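Local coordinates for protein C-type lectin domain family 4, member b1 (Mus musculus, PDB 6LKR) that binds calcium through a C-type lectin carbohydrate-recognition domain and, as a membrane receptor of innate immunity, probably recognises pathogen-derived phosphoglycolipids, at residues A40-I45 / Q125-Q130; L58-A63 / V106-N111; G72-Q77 / N100-T105. All coordinates share one frame; numbering follows the deposited sequence. Where two conformers were deposited one is given.

Interaction 1. Residues A40-I45 / Q125-Q130; sequences AHLVVI and QKSVCQ
Gln130 loses 112 Å² to segment 40-45, more than any other residue of the contact, and its torsions explain how. CG occupies the crowded position between the backbone N and the carbonyl carbon (chi1 87°), and the chain then runs extended, carrying the carboxamide alongside Val43 to the backbone of Val44. There OE1 accepts from Val44 N at 2.9 Å with the N-H nearly straight (169°), although the donor stands well above the carboxamide plane (65° out of it) and not on a lone pair. The other end of the amide is held through water 1, which accepts from Gln130 NE2 and donates to Val44 O at 2.7 Å. One amide thus serves both backbone polar groups of Val44, which fixes its rotation. The peptide backbones pair antiparallel beside it. His41 and Gln130 form a hydrogen-bonded pair, with His41 N to Gln130 O at 2.9 Å and Gln130 N to His41 O at 2.8 Å. At the next, non-hydrogen-bonded pair, the side chains of Leu42 and Cys129 turn apart. Val43 N then reaches Val128 O at 3.0 Å from above the carbonyl plane. The apolar branches fill in around this short ladder: Val43 CG1, anti to its carbonyl carbon, lies 3.8 Å from Val128 CB, and Leu42 CD2 swings back to within 3.6 Å of Ser127 CB. The imidazole of His41 leads away instead, its ND1 hydrogen-bonded to Glu32. Cys129 is disulfide-bonded to Cys35, the link between first helix and last strand that is a hallmark of C-type lectin domains. Helix 28-37 packs on Leu42 and Ser127, strand 64-70 on Val43 and Val128, and strand 15-18 on Val43 and Gln130.

Interaction 2. Residues L58-A63 / V106-N111; sequences LDIHAA and VYYRRN
Ile60 and Tyr108 have the most surface buried here, 65 and 62 Å², and they run alongside each other in the same direction. The CG2 branch of Ile60 sits over one face of the phenol ring in a CH-pi contact, 4.0 Å from the Tyr108 centroid and 20° off the ring normal, displaced toward the CD1 rim. CG anti to the backbone N (chi1 -174°) sends the Tyr108 ring out beside Ile60, and chi2 near 90° turns a face to it. Its CB also comes within 3.5 Å of Ile60 O. The other branch of Ile60, CG1, takes the crowded position between backbone N and carbonyl carbon, which turns it onto a face of the neighbouring His61 ring. Ile60 is placed by a compact turn: Ala62 N bonds to Asp59 O at 3.0 Å in a type I beta turn, and His61 N bonds to Asp59 OD1 at 2.9 Å in an Asx turn. This turn carries the chain from helix 48-56 into strand 64-70, which in the C-type lectin fold pairs antiparallel with strand 103-109, so the contact lies just before that pairing is taken up, where Val106 is backbone-bonded to Tyr64. Water 2 bridges the backbones, donating to Ile60 O and Ala62 O, both at 2.7 Å, and accepting from Tyr108 N at 2.9 Å. Val106, third in buried area, places CG1 at 3.9 Å from Leu58 CD1, the two side chains crossing obliquely. Ala63 CB meets Tyr107 CB, beyond which the Tyr107 ring leads away to touch the calcium ligand Asn117. In the same strand Arg109 NE donates to Tyr107 OH almost straight and in the guanidinium plane, while the Tyr108 ring meets Trp114 edge-to-face.

Interaction 3. Residues G72-Q77 / N100-T105; sequences GHRQWQ and NEKCVT. With CA (calcium ion), chain D.
Two backbone carbonyls, one from each segment, receive the charged side chains of the opposite segment. Arg74 NH2 donates to Glu101 O at 2.8 Å; the oxygen lies close to the guanidinium plane, whereas the donor stands 36° out of the carbonyl plane and off its lone pairs. In return Lys102 NZ meets Gly72 O at 2.7 Å, in the plane of that carbonyl. Beside these bonds Trp76 crosses Val104 obliquely, with CZ3 at 3.5 Å from Val104 CG2. Bends at chi2 and chi3 fold Arg74 back over its own segment, so that Trp76 CZ2 sits 3.5 Å above the centre of the guanidinium plane. Arg74 NH2 and Lys102 NZ are only 4.4 Å apart, a repulsion that Asp70 probably offsets, since its OD2 forms salt bridges with both; Lys102 NZ has a second such partner in Asp99. The ammonium and the ring of His73 lie near each other, and His73 ND1 also bonds to Asp99. Farther out, the extended Glu101 side chain binds calcium through OE2, while OE1 accepts from water 3, itself a calcium ligand at 2.3 Å. Glu95, Ser97, Asn117 and Asp118 complete the protein ligands of this site, the place where C-type lectins typically bind sugar. Arg74 NH1 is salt-bridged to Asp118, making the arginine a second-shell residue. Strand 64-70 runs antiparallel to both strands 76-78 and 103-109, and touches Trp76 and Val104; strand 113-119 pairs with 103-109, and Cys103 is disulfide-bonded to Cys121 just beyond it.

Followed from the N terminus, the chain leaves helix 28-37 through residues 40-45, which pair with residues 125-130 near the end of the chain, so interaction 1 closes the outermost loop. Within it, interaction 2 joins the turn after helix 48-56 to the end of strand 103-109. Innermost is interaction 3, between 72-77 and 100-105. The three closures are therefore concentric and none crosses another. Interactions 2 and 3 use successive parts of strand 103-109, with centres 20 Å apart. Interaction 1 touches both: Val128 packs on Leu58, and Gln125 on Thr105. Together they tie the terminal strand, the central sheet and the calcium-binding end into one domain.

Interaction 1. Residues A40-I45 / Q125-Q130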
# COMPACT_ATOMS: atom_id res chain seq x y z
N ALA A 40 -9.20 11.80 1.25
CA ALA A 40 -7.84 11.41 1.69
C ALA A 40 -7.95 10.42 2.85
O ALA A 40 -9.07 10.03 3.22
CB ALA A 40 -7.07 12.64 2.08
N HIS A 41 -6.81 10.02 3.40
CA HIS A 41 -6.68 9.13 4.59
C HIS A 41 -5.58 9.68 5.49
O HIS A 41 -4.68 10.36 4.94
CB HIS A 41 -6.31 7.70 4.15
CG HIS A 41 -7.46 6.83 3.81
ND1 HIS A 41 -8.46 6.53 4.71
CD2 HIS A 41 -7.76 6.15 2.68
CE1 HIS A 41 -9.34 5.73 4.15
NE2 HIS A 41 -8.94 5.49 2.90
N LEU A 42 -5.60 9.35 6.78
CA LEU A 42 -4.40 9.56 7.63
C LEU A 42 -3.25 8.83 6.94
O LEU A 42 -3.51 7.78 6.31
CB LEU A 42 -4.64 9.01 9.04
CG LEU A 42 -5.53 9.85 9.95
CD1 LEU A 42 -5.82 9.10 11.23
CD2 LEU A 42 -4.88 11.20 10.25
N VAL A 43 -2.05 9.38 7.02
CA VAL A 43 -0.87 8.89 6.26
C VAL A 43 -0.66 7.40 6.54
O VAL A 43 -0.81 6.95 7.71
CB VAL A 43 0.42 9.69 6.53
CG1 VAL A 43 0.37 11.04 5.85
CG2 VAL A 43 0.73 9.82 8.01
N VAL A 44 -0.32 6.69 5.48
CA VAL A 44 -0.02 5.23 5.47
C VAL A 44 1.45 5.12 5.08
O VAL A 44 1.79 5.41 3.91
CB VAL A 44 -0.96 4.52 4.49
CG1 VAL A 44 -0.55 3.07 4.26
CG2 VAL A 44 -2.42 4.61 4.95
N ILE A 45 2.31 4.80 6.05
CA ILE A 45 3.79 4.99 5.92
C ILE A 45 4.42 3.63 5.64
O ILE A 45 4.61 2.87 6.60
CB ILE A 45 4.37 5.68 7.17
CG1 ILE A 45 3.56 6.93 7.53
CG2 ILE A 45 5.85 6.00 6.95
CD1 ILE A 45 4.09 7.71 8.71
N GLN A 125 -4.69 15.11 18.98
CA GLN A 125 -3.36 15.42 18.39
C GLN A 125 -3.58 16.12 17.06
O GLN A 125 -4.74 16.19 16.58
CB GLN A 125 -2.53 14.15 18.16
CG GLN A 125 -2.49 13.18 19.34
CD GLN A 125 -1.69 13.68 20.53
OE1 GLN A 125 -0.94 14.64 20.44
NE2 GLN A 125 -1.88 13.03 21.67
N LYS A 126 -2.50 16.61 16.47
CA LYS A 126 -2.48 17.07 15.06
C LYS A 126 -2.57 15.82 14.18
O LYS A 126 -2.67 14.71 14.73
CB LYS A 126 -1.22 17.92 14.83
CG LYS A 126 -1.07 19.07 15.81
CD LYS A 126 -0.22 20.22 15.31
CE LYS A 126 -0.33 21.46 16.16
NZ LYS A 126 -1.65 22.10 16.03
N SER A 127 -2.55 15.98 12.87
CA SER A 127 -2.63 14.83 11.94
C SER A 127 -1.99 15.21 10.62
O SER A 127 -1.69 16.40 10.42
CB SER A 127 -4.06 14.39 11.78
OG SER A 127 -4.89 15.49 11.43
N VAL A 128 -1.79 14.21 9.77
CA VAL A 128 -1.28 14.36 8.37
C VAL A 128 -2.11 13.44 7.47
O VAL A 128 -2.30 12.27 7.86
CB VAL A 128 0.22 14.03 8.25
CG1 VAL A 128 0.87 14.81 7.12
CG2 VAL A 128 0.99 14.25 9.54
N CYS A 129 -2.58 13.96 6.35
CA CYS A 129 -3.43 13.24 5.38
C CYS A 129 -2.63 12.97 4.11
O CYS A 129 -1.69 13.73 3.80
CB CYS A 129 -4.68 14.03 5.00
SG CYS A 129 -5.70 14.57 6.40
N GLN A 130 -3.03 11.94 3.38
CA GLN A 130 -2.45 11.61 2.07
C GLN A 130 -3.57 11.18 1.15
O GLN A 130 -4.58 10.62 1.64
CB GLN A 130 -1.35 10.55 2.21
CG GLN A 130 -1.84 9.12 2.16
CD GLN A 130 -0.70 8.12 2.22
OE1 GLN A 130 0.17 8.21 3.08
NE2 GLN A 130 -0.71 7.17 1.30
O HOH W 1 1.00 4.82 1.38

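Interaction 2. Residues L58-A63 / V106-N111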
# COMPACT_ATOMS: atom_id res chain seq x y z
N LEU A 58 6.54 18.32 9.01
CA LEU A 58 5.93 18.47 10.35
C LEU A 58 6.72 19.47 11.20
O LEU A 58 7.90 19.75 10.89
CB LEU A 58 5.86 17.10 11.04
CG LEU A 58 5.13 16.01 10.27
CD1 LEU A 58 5.10 14.71 11.06
CD2 LEU A 58 3.72 16.44 9.90
N ASP A 59 6.06 19.96 12.24
CA ASP A 59 6.66 20.80 13.31
C ASP A 59 7.20 19.87 14.40
O ASP A 59 6.40 19.11 14.97
CB ASP A 59 5.61 21.78 13.82
CG ASP A 59 6.07 22.68 14.96
OD1 ASP A 59 7.17 22.44 15.50
OD2 ASP A 59 5.30 23.59 15.30
N ILE A 60 8.51 19.92 14.67
CA ILE A 60 9.18 19.02 15.67
C ILE A 60 8.57 19.22 17.06
O ILE A 60 8.83 18.36 17.93
CB ILE A 60 10.70 19.23 15.72
CG1 ILE A 60 11.08 20.69 16.03
CG2 ILE A 60 11.36 18.73 14.44
CD1 ILE A 60 12.50 20.84 16.55
N HIS A 61 7.82 20.30 17.29
CA HIS A 61 7.20 20.60 18.61
C HIS A 61 5.81 19.96 18.73
O HIS A 61 5.21 20.13 19.80
CB HIS A 61 7.12 22.12 18.85
CG HIS A 61 8.44 22.79 18.78
ND1 HIS A 61 9.51 22.41 19.57
CD2 HIS A 61 8.89 23.79 17.99
CE1 HIS A 61 10.55 23.16 19.28
NE2 HIS A 61 10.20 24.01 18.32
N ALA A 62 5.31 19.25 17.71
CA ALA A 62 3.94 18.69 17.70
C ALA A 62 3.96 17.18 17.45
O ALA A 62 4.91 16.69 16.83
CB ALA A 62 3.10 19.41 16.68
N ALA A 63 2.94 16.48 17.94
CA ALA A 63 2.69 15.04 17.69
C ALA A 63 1.54 14.92 16.69
O ALA A 63 0.62 15.75 16.74
CB ALA A 63 2.40 14.32 18.98
N VAL A 106 3.15 10.09 15.39
CA VAL A 106 4.59 10.27 15.07
C VAL A 106 4.99 11.57 15.76
O VAL A 106 4.22 12.55 15.71
CB VAL A 106 4.84 10.26 13.55
CG1 VAL A 106 4.09 11.37 12.83
CG2 VAL A 106 6.32 10.32 13.23
N TYR A 107 6.13 11.56 16.45
CA TYR A 107 6.62 12.74 17.19
C TYR A 107 8.14 12.67 17.27
O TYR A 107 8.75 11.62 16.99
CB TYR A 107 5.94 12.85 18.56
CG TYR A 107 6.58 12.06 19.67
CD1 TYR A 107 6.27 10.73 19.90
CD2 TYR A 107 7.48 12.67 20.54
CE1 TYR A 107 6.84 10.02 20.94
CE2 TYR A 107 8.06 11.97 21.58
CZ TYR A 107 7.74 10.64 21.78
OH TYR A 107 8.33 9.96 22.81
N TYR A 108 8.74 13.80 17.62
CA TYR A 108 10.20 14.02 17.59
C TYR A 108 10.75 13.90 19.01
O TYR A 108 10.24 14.60 19.88
CB TYR A 108 10.49 15.39 16.97
CG TYR A 108 11.95 15.67 16.75
CD1 TYR A 108 12.57 15.31 15.56
CD2 TYR A 108 12.72 16.30 17.72
CE1 TYR A 108 13.91 15.58 15.34
CE2 TYR A 108 14.06 16.56 17.52
CZ TYR A 108 14.66 16.20 16.32
OH TYR A 108 15.98 16.46 16.11
N ARG A 109 11.70 12.99 19.23
CA ARG A 109 12.46 12.89 20.51
C ARG A 109 13.78 13.66 20.35
O ARG A 109 14.52 13.35 19.41
CB ARG A 109 12.71 11.42 20.87
CG ARG A 109 11.48 10.70 21.40
CD ARG A 109 11.82 9.33 21.98
NE ARG A 109 10.67 8.66 22.57
CZ ARG A 109 10.66 7.39 22.98
NH1 ARG A 109 11.74 6.63 22.89
NH2 ARG A 109 9.55 6.88 23.49
N ARG A 110 14.03 14.62 21.24
CA ARG A 110 15.26 15.46 21.23
C ARG A 110 16.48 14.53 21.17
O ARG A 110 16.49 13.54 21.93
CB ARG A 110 15.31 16.39 22.45
CG ARG A 110 15.60 17.85 22.12
CD ARG A 110 14.39 18.75 22.35
NE ARG A 110 13.99 18.75 23.75
CZ ARG A 110 14.50 19.54 24.70
NH1 ARG A 110 15.44 20.44 24.42
NH2 ARG A 110 14.06 19.44 25.95
N ASN A 111 17.41 14.81 20.26
CA ASN A 111 18.71 14.09 20.07
C ASN A 111 18.48 12.65 19.60
O ASN A 111 19.43 11.86 19.69
CB ASN A 111 19.56 14.14 21.34
CG ASN A 111 19.95 15.56 21.72
OD1 ASN A 111 19.72 15.99 22.85
ND2 ASN A 111 20.53 16.29 20.78
O HOH W 2 7.22 16.26 18.13

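Interaction 3. Residues G72-Q77 / N100-T105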
# COMPACT_ATOMS: atom_id res chain seq x y z
N GLY A 72 -6.78 -5.44 17.10
CA GLY A 72 -6.89 -6.52 18.10
C GLY A 72 -5.89 -6.35 19.23
O GLY A 72 -6.13 -5.52 20.13
N HIS A 73 -4.82 -7.13 19.19
CA HIS A 73 -3.72 -7.14 20.19
C HIS A 73 -2.40 -7.00 19.44
O HIS A 73 -1.81 -8.03 19.08
CB HIS A 73 -3.83 -8.40 21.05
CG HIS A 73 -5.19 -8.51 21.62
ND1 HIS A 73 -5.64 -7.60 22.56
CD2 HIS A 73 -6.22 -9.33 21.33
CE1 HIS A 73 -6.89 -7.89 22.87
NE2 HIS A 73 -7.27 -8.94 22.13
N ARG A 74 -1.99 -5.75 19.20
CA ARG A 74 -0.80 -5.41 18.37
C ARG A 74 -1.05 -5.89 16.94
O ARG A 74 -0.07 -6.19 16.24
CB ARG A 74 0.47 -6.02 18.97
CG ARG A 74 0.61 -5.88 20.48
CD ARG A 74 0.80 -4.47 21.00
NE ARG A 74 -0.44 -3.69 20.99
CZ ARG A 74 -0.55 -2.42 21.36
NH1 ARG A 74 0.50 -1.77 21.84
NH2 ARG A 74 -1.71 -1.80 21.27
N GLN A 75 -2.32 -5.99 16.53
CA GLN A 75 -2.70 -6.34 15.13
C GLN A 75 -2.89 -5.03 14.36
O GLN A 75 -4.04 -4.66 14.04
CB GLN A 75 -3.90 -7.29 15.17
CG GLN A 75 -3.53 -8.62 15.83
CD GLN A 75 -4.72 -9.46 16.22
OE1 GLN A 75 -5.17 -9.43 17.37
NE2 GLN A 75 -5.23 -10.21 15.26
N TRP A 76 -1.77 -4.35 14.12
CA TRP A 76 -1.70 -3.02 13.46
C TRP A 76 -2.25 -3.13 12.03
O TRP A 76 -1.87 -4.06 11.31
CB TRP A 76 -0.26 -2.48 13.49
CG TRP A 76 0.29 -2.42 14.88
CD1 TRP A 76 1.23 -3.24 15.44
CD2 TRP A 76 -0.14 -1.53 15.93
NE1 TRP A 76 1.44 -2.90 16.75
CE2 TRP A 76 0.62 -1.85 17.08
CE3 TRP A 76 -1.04 -0.47 16.01
CZ2 TRP A 76 0.48 -1.17 18.28
CZ3 TRP A 76 -1.18 0.21 17.20
CH2 TRP A 76 -0.43 -0.14 18.32
N GLN A 77 -3.12 -2.20 11.67
CA GLN A 77 -3.73 -2.13 10.32
C GLN A 77 -3.63 -0.68 9.85
O GLN A 77 -3.87 0.23 10.68
CB GLN A 77 -5.17 -2.64 10.39
CG GLN A 77 -5.85 -2.79 9.04
CD GLN A 77 -7.13 -3.59 9.16
OE1 GLN A 77 -7.11 -4.80 9.37
NE2 GLN A 77 -8.26 -2.91 9.04
N ASN A 100 -3.63 -1.15 25.68
CA ASN A 100 -4.79 -0.22 25.84
C ASN A 100 -4.64 0.97 24.88
O ASN A 100 -5.62 1.70 24.72
CB ASN A 100 -5.00 0.22 27.29
CG ASN A 100 -6.19 -0.45 27.92
OD1 ASN A 100 -7.15 -0.80 27.24
ND2 ASN A 100 -6.15 -0.64 29.23
N GLU A 101 -3.47 1.14 24.27
CA GLU A 101 -3.20 2.24 23.30
C GLU A 101 -3.37 1.69 21.89
O GLU A 101 -2.48 0.91 21.45
CB GLU A 101 -1.81 2.82 23.55
CG GLU A 101 -1.68 3.48 24.91
CD GLU A 101 -0.33 4.09 25.20
OE1 GLU A 101 -0.30 5.13 25.86
OE2 GLU A 101 0.69 3.53 24.75
N LYS A 102 -4.45 2.07 21.20
CA LYS A 102 -4.87 1.42 19.93
C LYS A 102 -4.57 2.30 18.70
O LYS A 102 -4.71 1.79 17.58
CB LYS A 102 -6.36 1.05 20.01
CG LYS A 102 -6.71 0.05 21.09
CD LYS A 102 -6.00 -1.28 20.93
CE LYS A 102 -6.57 -2.38 21.79
NZ LYS A 102 -5.66 -3.55 21.85
N CYS A 103 -4.17 3.55 18.89
CA CYS A 103 -3.88 4.51 17.80
C CYS A 103 -2.41 4.93 17.88
O CYS A 103 -1.75 4.64 18.90
CB CYS A 103 -4.82 5.70 17.84
SG CYS A 103 -6.52 5.25 17.42
N VAL A 104 -1.91 5.53 16.81
CA VAL A 104 -0.45 5.75 16.62
C VAL A 104 -0.20 7.20 16.23
O VAL A 104 -0.91 7.72 15.35
CB VAL A 104 0.15 4.76 15.60
CG1 VAL A 104 1.65 4.95 15.42
CG2 VAL A 104 -0.14 3.33 16.01
N THR A 105 0.77 7.81 16.90
CA THR A 105 1.25 9.17 16.56
C THR A 105 2.72 9.10 16.15
O THR A 105 3.39 8.11 16.51
CB THR A 105 1.14 10.16 17.73
OG1 THR A 105 1.76 9.57 18.87
CG2 THR A 105 -0.30 10.51 18.02
CA CA D . 2.87 4.29 23.93
O HOH W 3 2.32 6.05 25.30
O HOH W 4 4.55 5.43 25.60